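Local coordinates for OsmC family protein (Rhodothermus marinus, PDB 5CML), which is a serine esterase domain of an OsmC-family protein, with an alpha/beta-hydrolase fold, and probably hydrolyses carboxylic esters, at residues A35-C40 with F64-L69; A82-D87 with R167-F172; H108-A113 with G132-P137. All coordinates share one frame; numbering follows the deposited sequence.

The three contacts adjoin one another: contact 3 holds the probable nucleophile elbow, contact 1 touches it through Cys-37, and contact 2 lies farther out. Their centres lie about 12 Å (contacts 1 and 2), 13 Å (1 and 3) and 14 Å (2 and 3) apart. Contact 1 joins the ends of neighbouring parallel strands 30-36 and 59-65 in the eight-stranded sheet. Contact 3 follows strands 104-108 and 127-131 of the same sheet. Contact 2 ties the start of helix 85-98 to strand 166-169 and helix 170-179. Contact 1 closes before the others open, and contact 3 falls between the two halves of contact 2. Phe-66, Leu-110 and Phe-172 join the probable cap insertion to the core.

Contact 1. Residues A35-C40 with F64-L69; sequences AHCFTC and FDFTGL
Thr-39 and Asp-65 cross at about a right angle. Thr-39 OG1 stands beside its own backbone N and reaches Asp-65 OD1 at 2.9 Å in a weak hydrogen bond. The same oxygen is held more firmly from its own segment. Thr-67 OG1 donates to the syn lone pair of Asp-65 OD1 over 2.7 Å. The bond from Thr-67 N, two residues on, makes an Asx turn; it meets Asp-65 OD1 from above the carboxylate plane. Two firm bonds and a weak one thus grip OD1, Asp-65 OD2 accepts from Gly-70 N, and the carboxylate is restricted in rotation.

Thr-67 OG1 takes the crowded position between backbone N and carbonyl carbon (chi1 74°). There it also accepts from Leu-69 N, an ST turn. The Thr-67 methyl is left to face the other segment, with CG2 3.7 Å from Cys-37 CA and against Cys-40 SG. Thr-39 CG2 and the Leu-69 side chain slide past each other in opposite directions, Thr-39 CG2 to Leu-69 CB being 3.8 Å. Cys-37 SG comes obliquely to the Phe-66 ring, 4.0 Å from CD2, as a sulfur-aromatic contact.

The His-36 ring is held by Phe-38 N, which donates in the ring plane to His-36 ND1 at 3.0 Å. This would probably leave the proton of a neutral ring on NE2. His-36 CD2 lies 3.4 Å from Phe-64 O.

His-36 N donates nearly along the C=O axis of Phe-64, and His-36 O accepts from Phe-66 N at 2.9 Å. This is the parallel pairing of strands 30-36 and 59-65, joined through helix 45-56 as a beta-alpha-beta unit. Helix 45-56 packs on His-36 through Val-47. Helix 85-98 covers Ala-35 and Phe-64 through Leu-88.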
loop_
_atom_site.group_PDB
_atom_site.type_symbol
_atom_site.label_atom_id
_atom_site.label_comp_id
_atom_site.label_asym_id
_atom_site.label_seq_id
_atom_site.Cartn_x
_atom_site.Cartn_y
_atom_site.Cartn_z
ATOM N N ALA A 35 -0.404 2.360 2.244
ATOM C CA ALA A 35 -1.392 1.378 2.691
ATOM C C ALA A 35 -0.709 0.035 2.824
ATOM O O ALA A 35 -0.171 -0.473 1.857
ATOM C CB ALA A 35 -2.518 1.292 1.727
ATOM N N HIS A 36 -0.720 -0.543 4.014
ATOM C CA HIS A 36 0.125 -1.706 4.259
ATOM C C HIS A 36 -0.532 -2.738 5.159
ATOM O O HIS A 36 -1.518 -2.446 5.861
ATOM C CB HIS A 36 1.435 -1.254 4.896
ATOM C CG HIS A 36 1.254 -0.778 6.292
ATOM N ND1 HIS A 36 1.310 -1.624 7.377
ATOM C CD2 HIS A 36 0.951 0.449 6.785
ATOM C CE1 HIS A 36 1.069 -0.933 8.478
ATOM N NE2 HIS A 36 0.843 0.324 8.144
ATOM N N CYS A 37 0.058 -3.933 5.178
ATOM C CA CYS A 37 -0.446 -5.027 6.000
ATOM C C CYS A 37 0.605 -5.509 6.998
ATOM O O CYS A 37 0.559 -6.653 7.436
ATOM C CB CYS A 37 -0.902 -6.186 5.110
ATOM S SG CYS A 37 -2.295 -5.711 4.005
ATOM N N PHE A 38 1.548 -4.642 7.371
ATOM C CA PHE A 38 2.631 -5.079 8.259
ATOM C C PHE A 38 2.142 -5.280 9.686
ATOM O O PHE A 38 2.827 -5.885 10.491
ATOM C CB PHE A 38 3.784 -4.091 8.243
ATOM C CG PHE A 38 4.513 -4.072 6.955
ATOM C CD1 PHE A 38 5.258 -5.170 6.559
ATOM C CD2 PHE A 38 4.444 -2.980 6.121
ATOM C CE1 PHE A 38 5.931 -5.165 5.355
ATOM C CE2 PHE A 38 5.106 -2.974 4.909
ATOM C CZ PHE A 38 5.852 -4.058 4.533
ATOM N N THR A 39 0.942 -4.796 9.978
ATOM C CA THR A 39 0.331 -5.010 11.284
ATOM C C THR A 39 0.074 -6.500 11.555
ATOM O O THR A 39 -0.118 -6.892 12.702
ATOM C CB THR A 39 -0.972 -4.210 11.395
ATOM O OG1 THR A 39 -0.775 -2.927 10.790
ATOM C CG2 THR A 39 -1.356 -4.008 12.832
ATOM N N CYS A 40 0.100 -7.316 10.501
ATOM C CA CYS A 40 0.019 -8.783 10.605
ATOM C C CYS A 40 1.218 -9.403 11.317
ATOM O O CYS A 40 1.138 -10.534 11.797
ATOM C CB CYS A 40 -0.101 -9.429 9.199
ATOM S SG CYS A 40 -1.683 -9.088 8.407
ATOM N N PHE A 64 -1.316 3.957 6.560
ATOM C CA PHE A 64 -2.687 3.530 6.713
ATOM C C PHE A 64 -2.702 2.024 6.871
ATOM O O PHE A 64 -2.259 1.296 5.986
ATOM C CB PHE A 64 -3.520 3.961 5.516
ATOM C CG PHE A 64 -4.941 3.532 5.598
ATOM C CD1 PHE A 64 -5.862 4.298 6.289
ATOM C CD2 PHE A 64 -5.357 2.349 5.007
ATOM C CE1 PHE A 64 -7.179 3.906 6.374
ATOM C CE2 PHE A 64 -6.681 1.950 5.089
ATOM C CZ PHE A 64 -7.585 2.728 5.776
ATOM N N ASP A 65 -3.192 1.575 8.017
ATOM C CA ASP A 65 -3.255 0.154 8.332
ATOM C C ASP A 65 -4.421 -0.511 7.617
ATOM O O ASP A 65 -5.582 -0.389 8.026
ATOM C CB ASP A 65 -3.387 -0.031 9.843
ATOM C CG ASP A 65 -3.660 -1.458 10.233
ATOM O OD1 ASP A 65 -3.279 -2.382 9.477
ATOM O OD2 ASP A 65 -4.257 -1.654 11.309
ATOM N N PHE A 66 -4.094 -1.240 6.558
ATOM C CA PHE A 66 -5.104 -1.832 5.693
ATOM C C PHE A 66 -5.824 -2.984 6.381
ATOM O O PHE A 66 -6.919 -3.369 5.979
ATOM C CB PHE A 66 -4.432 -2.300 4.395
ATOM C CG PHE A 66 -5.391 -2.676 3.319
ATOM C CD1 PHE A 66 -5.924 -1.714 2.476
ATOM C CD2 PHE A 66 -5.771 -3.994 3.155
ATOM C CE1 PHE A 66 -6.840 -2.079 1.467
ATOM C CE2 PHE A 66 -6.668 -4.358 2.153
ATOM C CZ PHE A 66 -7.194 -3.394 1.312
ATOM N N THR A 67 -5.206 -3.543 7.419
ATOM C CA THR A 67 -5.756 -4.721 8.079
ATOM C C THR A 67 -6.868 -4.400 9.061
ATOM O O THR A 67 -7.639 -5.283 9.421
ATOM C CB THR A 67 -4.690 -5.478 8.873
ATOM O OG1 THR A 67 -4.393 -4.724 10.052
ATOM C CG2 THR A 67 -3.420 -5.707 8.048
ATOM N N GLY A 68 -6.939 -3.150 9.518
ATOM C CA GLY A 68 -7.886 -2.782 10.562
ATOM C C GLY A 68 -7.537 -3.325 11.947
ATOM O O GLY A 68 -8.287 -3.126 12.904
ATOM N N LEU A 69 -6.400 -4.003 12.069
ATOM C CA LEU A 69 -5.994 -4.572 13.355
ATOM C C LEU A 69 -5.571 -3.492 14.347
ATOM O O LEU A 69 -5.535 -3.733 15.555
ATOM C CB LEU A 69 -4.846 -5.571 13.163
ATOM C CG LEU A 69 -5.169 -6.837 12.367
ATOM C CD1 LEU A 69 -3.879 -7.635 12.064
ATOM C CD2 LEU A 69 -6.188 -7.694 13.118
#

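Contact 2. Residues A82-D87 with R167-F172; sequences ATNFED and RIKKQF
Phe-172 CD1 lies over one face of the Phe-85 ring, 3.9 Å above its plane and offset toward the rim. The two ring planes are 33° apart. The nearest side-chain atoms are Phe-85 CZ and Phe-172 CE1, at 3.8 Å. Beside the rings the amides of Asn-84 and Gln-171 cross obliquely, their planes 69° apart. Asn-84 ND2 donates to Gln-171 OE1 at 3.2 Å. The donor sits above the carbonyl plane, and the bond is also bent at its hydrogen. The extended Gln-171 chain brings that oxygen across. Thr-83 and Ile-168 lie side by side, CG2 to CG2, pointing the same way. Lys-169 bends at chi2 (-57°) and lays CD 3.8 Å from Ala-82 CB.

The backbones add a weak bond from Lys-169 N to Thr-83 O at 3.3 Å. A water accepts from Thr-83 N at 2.8 Å and donates to Arg-167 O.

Asn-84 is positioned by its second role. Asn-84 OD1 accepts from Asp-87 N at 3.1 Å, in the carbonyl plane, and so caps helix 85-98. Lys-169 NZ and Arg-167 NE both form salt bridges with Glu-156. Phe-172 meets Phe-66 edge-to-face, and Phe-85 rests on Ala-114 and Ala-117 of helix 110-118. Strand 166-169 and helix 170-179 come between strands 127-131 and 192-196 along the chain, consistent with the cap insertion of alpha/beta hydrolases.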
loop_
_atom_site.group_PDB
_atom_site.type_symbol
_atom_site.label_atom_id
_atom_site.label_comp_id
_atom_site.label_asym_id
_atom_site.label_seq_id
_atom_site.Cartn_x
_atom_site.Cartn_y
_atom_site.Cartn_z
ATOM N N ALA A 82 -13.199 -2.868 9.256
ATOM C CA ALA A 82 -12.892 -3.636 8.054
ATOM C C ALA A 82 -12.734 -2.704 6.849
ATOM O O ALA A 82 -13.589 -1.856 6.584
ATOM C CB ALA A 82 -13.976 -4.671 7.796
ATOM N N THR A 83 -11.639 -2.865 6.113
ATOM C CA THR A 83 -11.279 -1.882 5.108
ATOM C C THR A 83 -11.919 -2.090 3.738
ATOM O O THR A 83 -12.308 -3.208 3.359
ATOM C CB THR A 83 -9.770 -1.846 4.913
ATOM O OG1 THR A 83 -9.403 -0.597 4.318
ATOM C CG2 THR A 83 -9.314 -2.996 4.021
ATOM N N ASN A 84 -12.010 -0.984 3.003
ATOM C CA ASN A 84 -12.418 -1.009 1.609
ATOM C C ASN A 84 -11.750 0.131 0.839
ATOM O O ASN A 84 -10.926 0.867 1.387
ATOM C CB ASN A 84 -13.938 -0.935 1.497
ATOM C CG ASN A 84 -14.533 0.261 2.219
ATOM O OD1 ASN A 84 -13.831 1.193 2.597
ATOM N ND2 ASN A 84 -15.854 0.240 2.394
ATOM N N PHE A 85 -12.101 0.270 -0.430
ATOM C CA PHE A 85 -11.538 1.317 -1.271
ATOM C C PHE A 85 -11.874 2.721 -0.786
ATOM O O PHE A 85 -11.025 3.623 -0.866
ATOM C CB PHE A 85 -12.017 1.146 -2.708
ATOM C CG PHE A 85 -11.292 0.073 -3.440
ATOM C CD1 PHE A 85 -9.948 0.210 -3.714
ATOM C CD2 PHE A 85 -11.932 -1.080 -3.817
ATOM C CE1 PHE A 85 -9.262 -0.779 -4.380
ATOM C CE2 PHE A 85 -11.246 -2.081 -4.502
ATOM C CZ PHE A 85 -9.909 -1.927 -4.773
ATOM N N GLU A 86 -13.092 2.908 -0.278
ATOM C CA GLU A 86 -13.494 4.214 0.237
ATOM C C GLU A 86 -12.614 4.684 1.396
ATOM O O GLU A 86 -12.337 5.864 1.507
ATOM C CB GLU A 86 -14.957 4.194 0.685
ATOM C CG GLU A 86 -15.369 5.370 1.613
ATOM C CD GLU A 86 -14.896 6.781 1.171
ATOM O OE1 GLU A 86 -14.559 7.019 -0.016
ATOM O OE2 GLU A 86 -14.846 7.663 2.049
ATOM N N ASP A 87 -12.172 3.778 2.258
ATOM C CA ASP A 87 -11.273 4.190 3.335
ATOM C C ASP A 87 -9.957 4.717 2.786
ATOM O O ASP A 87 -9.410 5.670 3.320
ATOM C CB ASP A 87 -11.021 3.037 4.303
ATOM C CG ASP A 87 -12.262 2.653 5.066
ATOM O OD1 ASP A 87 -13.200 3.477 5.132
ATOM O OD2 ASP A 87 -12.310 1.525 5.590
ATOM N N ARG A 167 -9.885 -9.112 9.223
ATOM C CA ARG A 167 -11.119 -9.024 8.442
ATOM C C ARG A 167 -11.060 -7.896 7.436
ATOM O O ARG A 167 -10.438 -6.868 7.701
ATOM C CB ARG A 167 -12.327 -8.781 9.348
ATOM C CG ARG A 167 -12.485 -9.754 10.488
ATOM C CD ARG A 167 -13.362 -9.141 11.575
ATOM N NE ARG A 167 -14.771 -9.209 11.204
ATOM C CZ ARG A 167 -15.492 -10.325 11.242
ATOM N NH1 ARG A 167 -14.925 -11.464 11.626
ATOM N NH2 ARG A 167 -16.771 -10.307 10.887
ATOM N N ILE A 168 -11.719 -8.078 6.295
ATOM C CA ILE A 168 -11.960 -6.985 5.354
ATOM C C ILE A 168 -13.356 -7.128 4.736
ATOM O O ILE A 168 -13.963 -8.198 4.805
ATOM C CB ILE A 168 -10.906 -6.938 4.225
ATOM C CG1 ILE A 168 -10.930 -8.230 3.407
ATOM C CG2 ILE A 168 -9.536 -6.671 4.816
ATOM C CD1 ILE A 168 -10.175 -8.105 2.084
ATOM N N LYS A 169 -13.863 -6.057 4.133
ATOM C CA LYS A 169 -15.144 -6.134 3.421
ATOM C C LYS A 169 -15.082 -7.039 2.170
ATOM O O LYS A 169 -14.119 -6.988 1.395
ATOM C CB LYS A 169 -15.598 -4.729 3.016
ATOM C CG LYS A 169 -15.756 -3.758 4.187
ATOM C CD LYS A 169 -16.738 -4.303 5.215
ATOM C CE LYS A 169 -17.325 -3.205 6.085
ATOM N NZ LYS A 169 -18.394 -3.735 6.993
ATOM N N LYS A 170 -16.101 -7.879 1.981
ATOM C CA LYS A 170 -16.230 -8.646 0.733
ATOM C C LYS A 170 -16.297 -7.703 -0.465
ATOM O O LYS A 170 -15.890 -8.068 -1.576
ATOM C CB LYS A 170 -17.468 -9.544 0.750
ATOM C CG LYS A 170 -17.403 -10.697 1.745
ATOM C CD LYS A 170 -18.715 -11.489 1.747
ATOM C CE LYS A 170 -18.888 -12.314 3.017
ATOM N NZ LYS A 170 -20.178 -13.073 3.037
ATOM N N GLN A 171 -16.794 -6.492 -0.225
ATOM C CA GLN A 171 -16.854 -5.449 -1.243
ATOM C C GLN A 171 -15.475 -5.206 -1.863
ATOM O O GLN A 171 -15.378 -4.885 -3.047
ATOM C CB GLN A 171 -17.417 -4.144 -0.637
ATOM C CG GLN A 171 -17.483 -2.952 -1.604
ATOM C CD GLN A 171 -17.824 -1.636 -0.911
ATOM O OE1 GLN A 171 -17.486 -1.424 0.256
ATOM N NE2 GLN A 171 -18.497 -0.747 -1.634
ATOM N N PHE A 172 -14.410 -5.373 -1.079
ATOM C CA PHE A 172 -13.068 -5.158 -1.599
ATOM C C PHE A 172 -12.777 -6.064 -2.806
ATOM O O PHE A 172 -12.421 -5.574 -3.867
ATOM C CB PHE A 172 -12.010 -5.387 -0.510
ATOM C CG PHE A 172 -10.600 -5.332 -1.020
ATOM C CD1 PHE A 172 -10.034 -4.121 -1.393
ATOM C CD2 PHE A 172 -9.839 -6.487 -1.132
ATOM C CE1 PHE A 172 -8.742 -4.065 -1.884
ATOM C CE2 PHE A 172 -8.535 -6.432 -1.615
ATOM C CZ PHE A 172 -7.989 -5.219 -1.984
HETATM O O HOH W 1 -9.344 -4.063 7.157
#

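Contact 3. Residues H108-A113 with G132-P137; sequences HSLGGA and GAPCDP
Pro-134 and Ala-133 press against the first turn of helix 110-118, and this is the tight part of the contact. Pro-134 CD sits 3.4 Å from Ser-109 O. The helix already uses Ser-109 O, which accepts from Gly-112 N at 2.8 Å. Pro-134 CG meets Leu-110 CD2 at 4.2 Å, the two side chains crossing at about a right angle. Ala-113 CB touches Pro-134 CG at 4.1 Å. An alanine in place of Pro-134 would lose CG and CD, and would probably leave Ser-109 O, Leu-110 and Ala-113 less well packed. Ala-133 CB comes over Gly-112 CA at 4.0 Å. A side chain on Gly-112 would clash there, since its CB would fall 2.8 Å from Ala-133 CB. Gly-132 O lies 3.7 Å from Ser-109 CA, buried and without a partner in the model. No hydrogen bond joins the two segments; they meet by van der Waals packing.

The fit is built on the probable nucleophile elbow, the sharp GxSxG turn of alpha/beta hydrolases. Ser-109 has the strained backbone of that turn (phi 60°, psi -130°). Ser-109 CB stands 3.7 Å above the centre of the His-108 ring plane. Ser-109 OG bonds to His-229 NE2, consistent with a Ser-His-Asp triad completed by Asp-200. The serine lies at the N-terminal end of the helix, whose dipole would probably favour negative charge nearby.

Beyond Pro-134 the loop runs away from helix 110-118, and Cys-135 to Pro-137 make no contact with 108-113. Cys-135 turns away and forms a disulfide with Cys-210 of helix 206-214. Asp-136 and Pro-137 reach the partly solvent-exposed side, where Asp-136 caps helix 137-141.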
loop_
_atom_site.group_PDB
_atom_site.type_symbol
_atom_site.label_atom_id
_atom_site.label_comp_id
_atom_site.label_asym_id
_atom_site.label_seq_id
_atom_site.Cartn_x
_atom_site.Cartn_y
_atom_site.Cartn_z
ATOM N N HIS A 108 1.471 -2.203 0.281
ATOM C CA HIS A 108 2.050 -3.506 0.591
ATOM C C HIS A 108 0.959 -4.570 0.615
ATOM O O HIS A 108 -0.118 -4.343 1.161
ATOM C CB HIS A 108 2.782 -3.440 1.933
ATOM C CG HIS A 108 3.020 -4.776 2.563
ATOM N ND1 HIS A 108 2.385 -5.182 3.719
ATOM C CD2 HIS A 108 3.863 -5.781 2.224
ATOM C CE1 HIS A 108 2.811 -6.389 4.052
ATOM N NE2 HIS A 108 3.700 -6.780 3.154
ATOM N N SER A 109 1.240 -5.706 -0.017
ATOM C CA SER A 109 0.370 -6.877 -0.013
ATOM C C SER A 109 -0.990 -6.507 -0.627
ATOM O O SER A 109 -1.050 -5.909 -1.712
ATOM C CB SER A 109 0.246 -7.429 1.419
ATOM O OG SER A 109 -0.474 -8.642 1.461
ATOM N N LEU A 110 -2.069 -6.833 0.059
ATOM C CA LEU A 110 -3.405 -6.426 -0.397
ATOM C C LEU A 110 -3.512 -4.919 -0.591
ATOM O O LEU A 110 -4.263 -4.455 -1.452
ATOM C CB LEU A 110 -4.481 -6.888 0.584
ATOM C CG LEU A 110 -4.827 -8.363 0.541
ATOM C CD1 LEU A 110 -6.020 -8.582 1.443
ATOM C CD2 LEU A 110 -5.156 -8.856 -0.880
ATOM N N GLY A 111 -2.778 -4.153 0.221
ATOM C CA GLY A 111 -2.730 -2.714 0.056
ATOM C C GLY A 111 -2.127 -2.305 -1.268
ATOM O O GLY A 111 -2.439 -1.241 -1.796
ATOM N N GLY A 112 -1.230 -3.137 -1.801
ATOM C CA GLY A 112 -0.645 -2.879 -3.105
ATOM C C GLY A 112 -1.688 -3.009 -4.208
ATOM O O GLY A 112 -1.776 -2.187 -5.130
ATOM N N ALA A 113 -2.491 -4.060 -4.126
ATOM C CA ALA A 113 -3.551 -4.224 -5.096
ATOM C C ALA A 113 -4.505 -3.027 -5.004
ATOM O O ALA A 113 -4.925 -2.478 -6.016
ATOM C CB ALA A 113 -4.282 -5.529 -4.869
ATOM N N GLY A 132 5.074 -6.827 -2.745
ATOM C CA GLY A 132 4.399 -8.098 -2.551
ATOM C C GLY A 132 2.953 -8.102 -3.022
ATOM O O GLY A 132 2.144 -8.868 -2.513
ATOM N N ALA A 133 2.621 -7.266 -3.993
ATOM C CA ALA A 133 1.213 -7.123 -4.419
ATOM C C ALA A 133 0.732 -8.310 -5.269
ATOM O O ALA A 133 1.445 -8.773 -6.155
ATOM C CB ALA A 133 1.023 -5.839 -5.201
ATOM N N PRO A 134 -0.496 -8.779 -5.012
ATOM C CA PRO A 134 -1.080 -9.802 -5.881
ATOM C C PRO A 134 -1.570 -9.159 -7.169
ATOM O O PRO A 134 -1.865 -7.975 -7.170
ATOM C CB PRO A 134 -2.213 -10.373 -5.041
ATOM C CG PRO A 134 -2.646 -9.243 -4.182
ATOM C CD PRO A 134 -1.366 -8.461 -3.872
ATOM N N CYS A 135 -1.650 -9.928 -8.250
ATOM C CA CYS A 135 -1.950 -9.348 -9.551
ATOM C C CYS A 135 -3.395 -9.534 -9.973
ATOM O O CYS A 135 -3.873 -8.816 -10.849
ATOM C CB CYS A 135 -1.044 -9.956 -10.615
ATOM S SG CYS A 135 -1.384 -11.685 -10.971
ATOM N N ASP A 136 -4.081 -10.498 -9.363
ATOM C CA ASP A 136 -5.427 -10.837 -9.810
ATOM C C ASP A 136 -6.287 -11.478 -8.717
ATOM O O ASP A 136 -5.789 -11.842 -7.653
ATOM C CB ASP A 136 -5.342 -11.758 -11.046
ATOM C CG ASP A 136 -4.616 -13.061 -10.784
ATOM O OD1 ASP A 136 -4.566 -13.538 -9.628
ATOM O OD2 ASP A 136 -4.109 -13.640 -11.771
ATOM N N PRO A 137 -7.603 -11.589 -8.961
ATOM C CA PRO A 137 -8.461 -12.169 -7.927
ATOM C C PRO A 137 -8.118 -13.602 -7.528
ATOM O O PRO A 137 -8.302 -13.953 -6.376
ATOM C CB PRO A 137 -9.857 -12.096 -8.574
ATOM C CG PRO A 137 -9.782 -10.859 -9.398
ATOM C CD PRO A 137 -8.397 -10.883 -9.985
#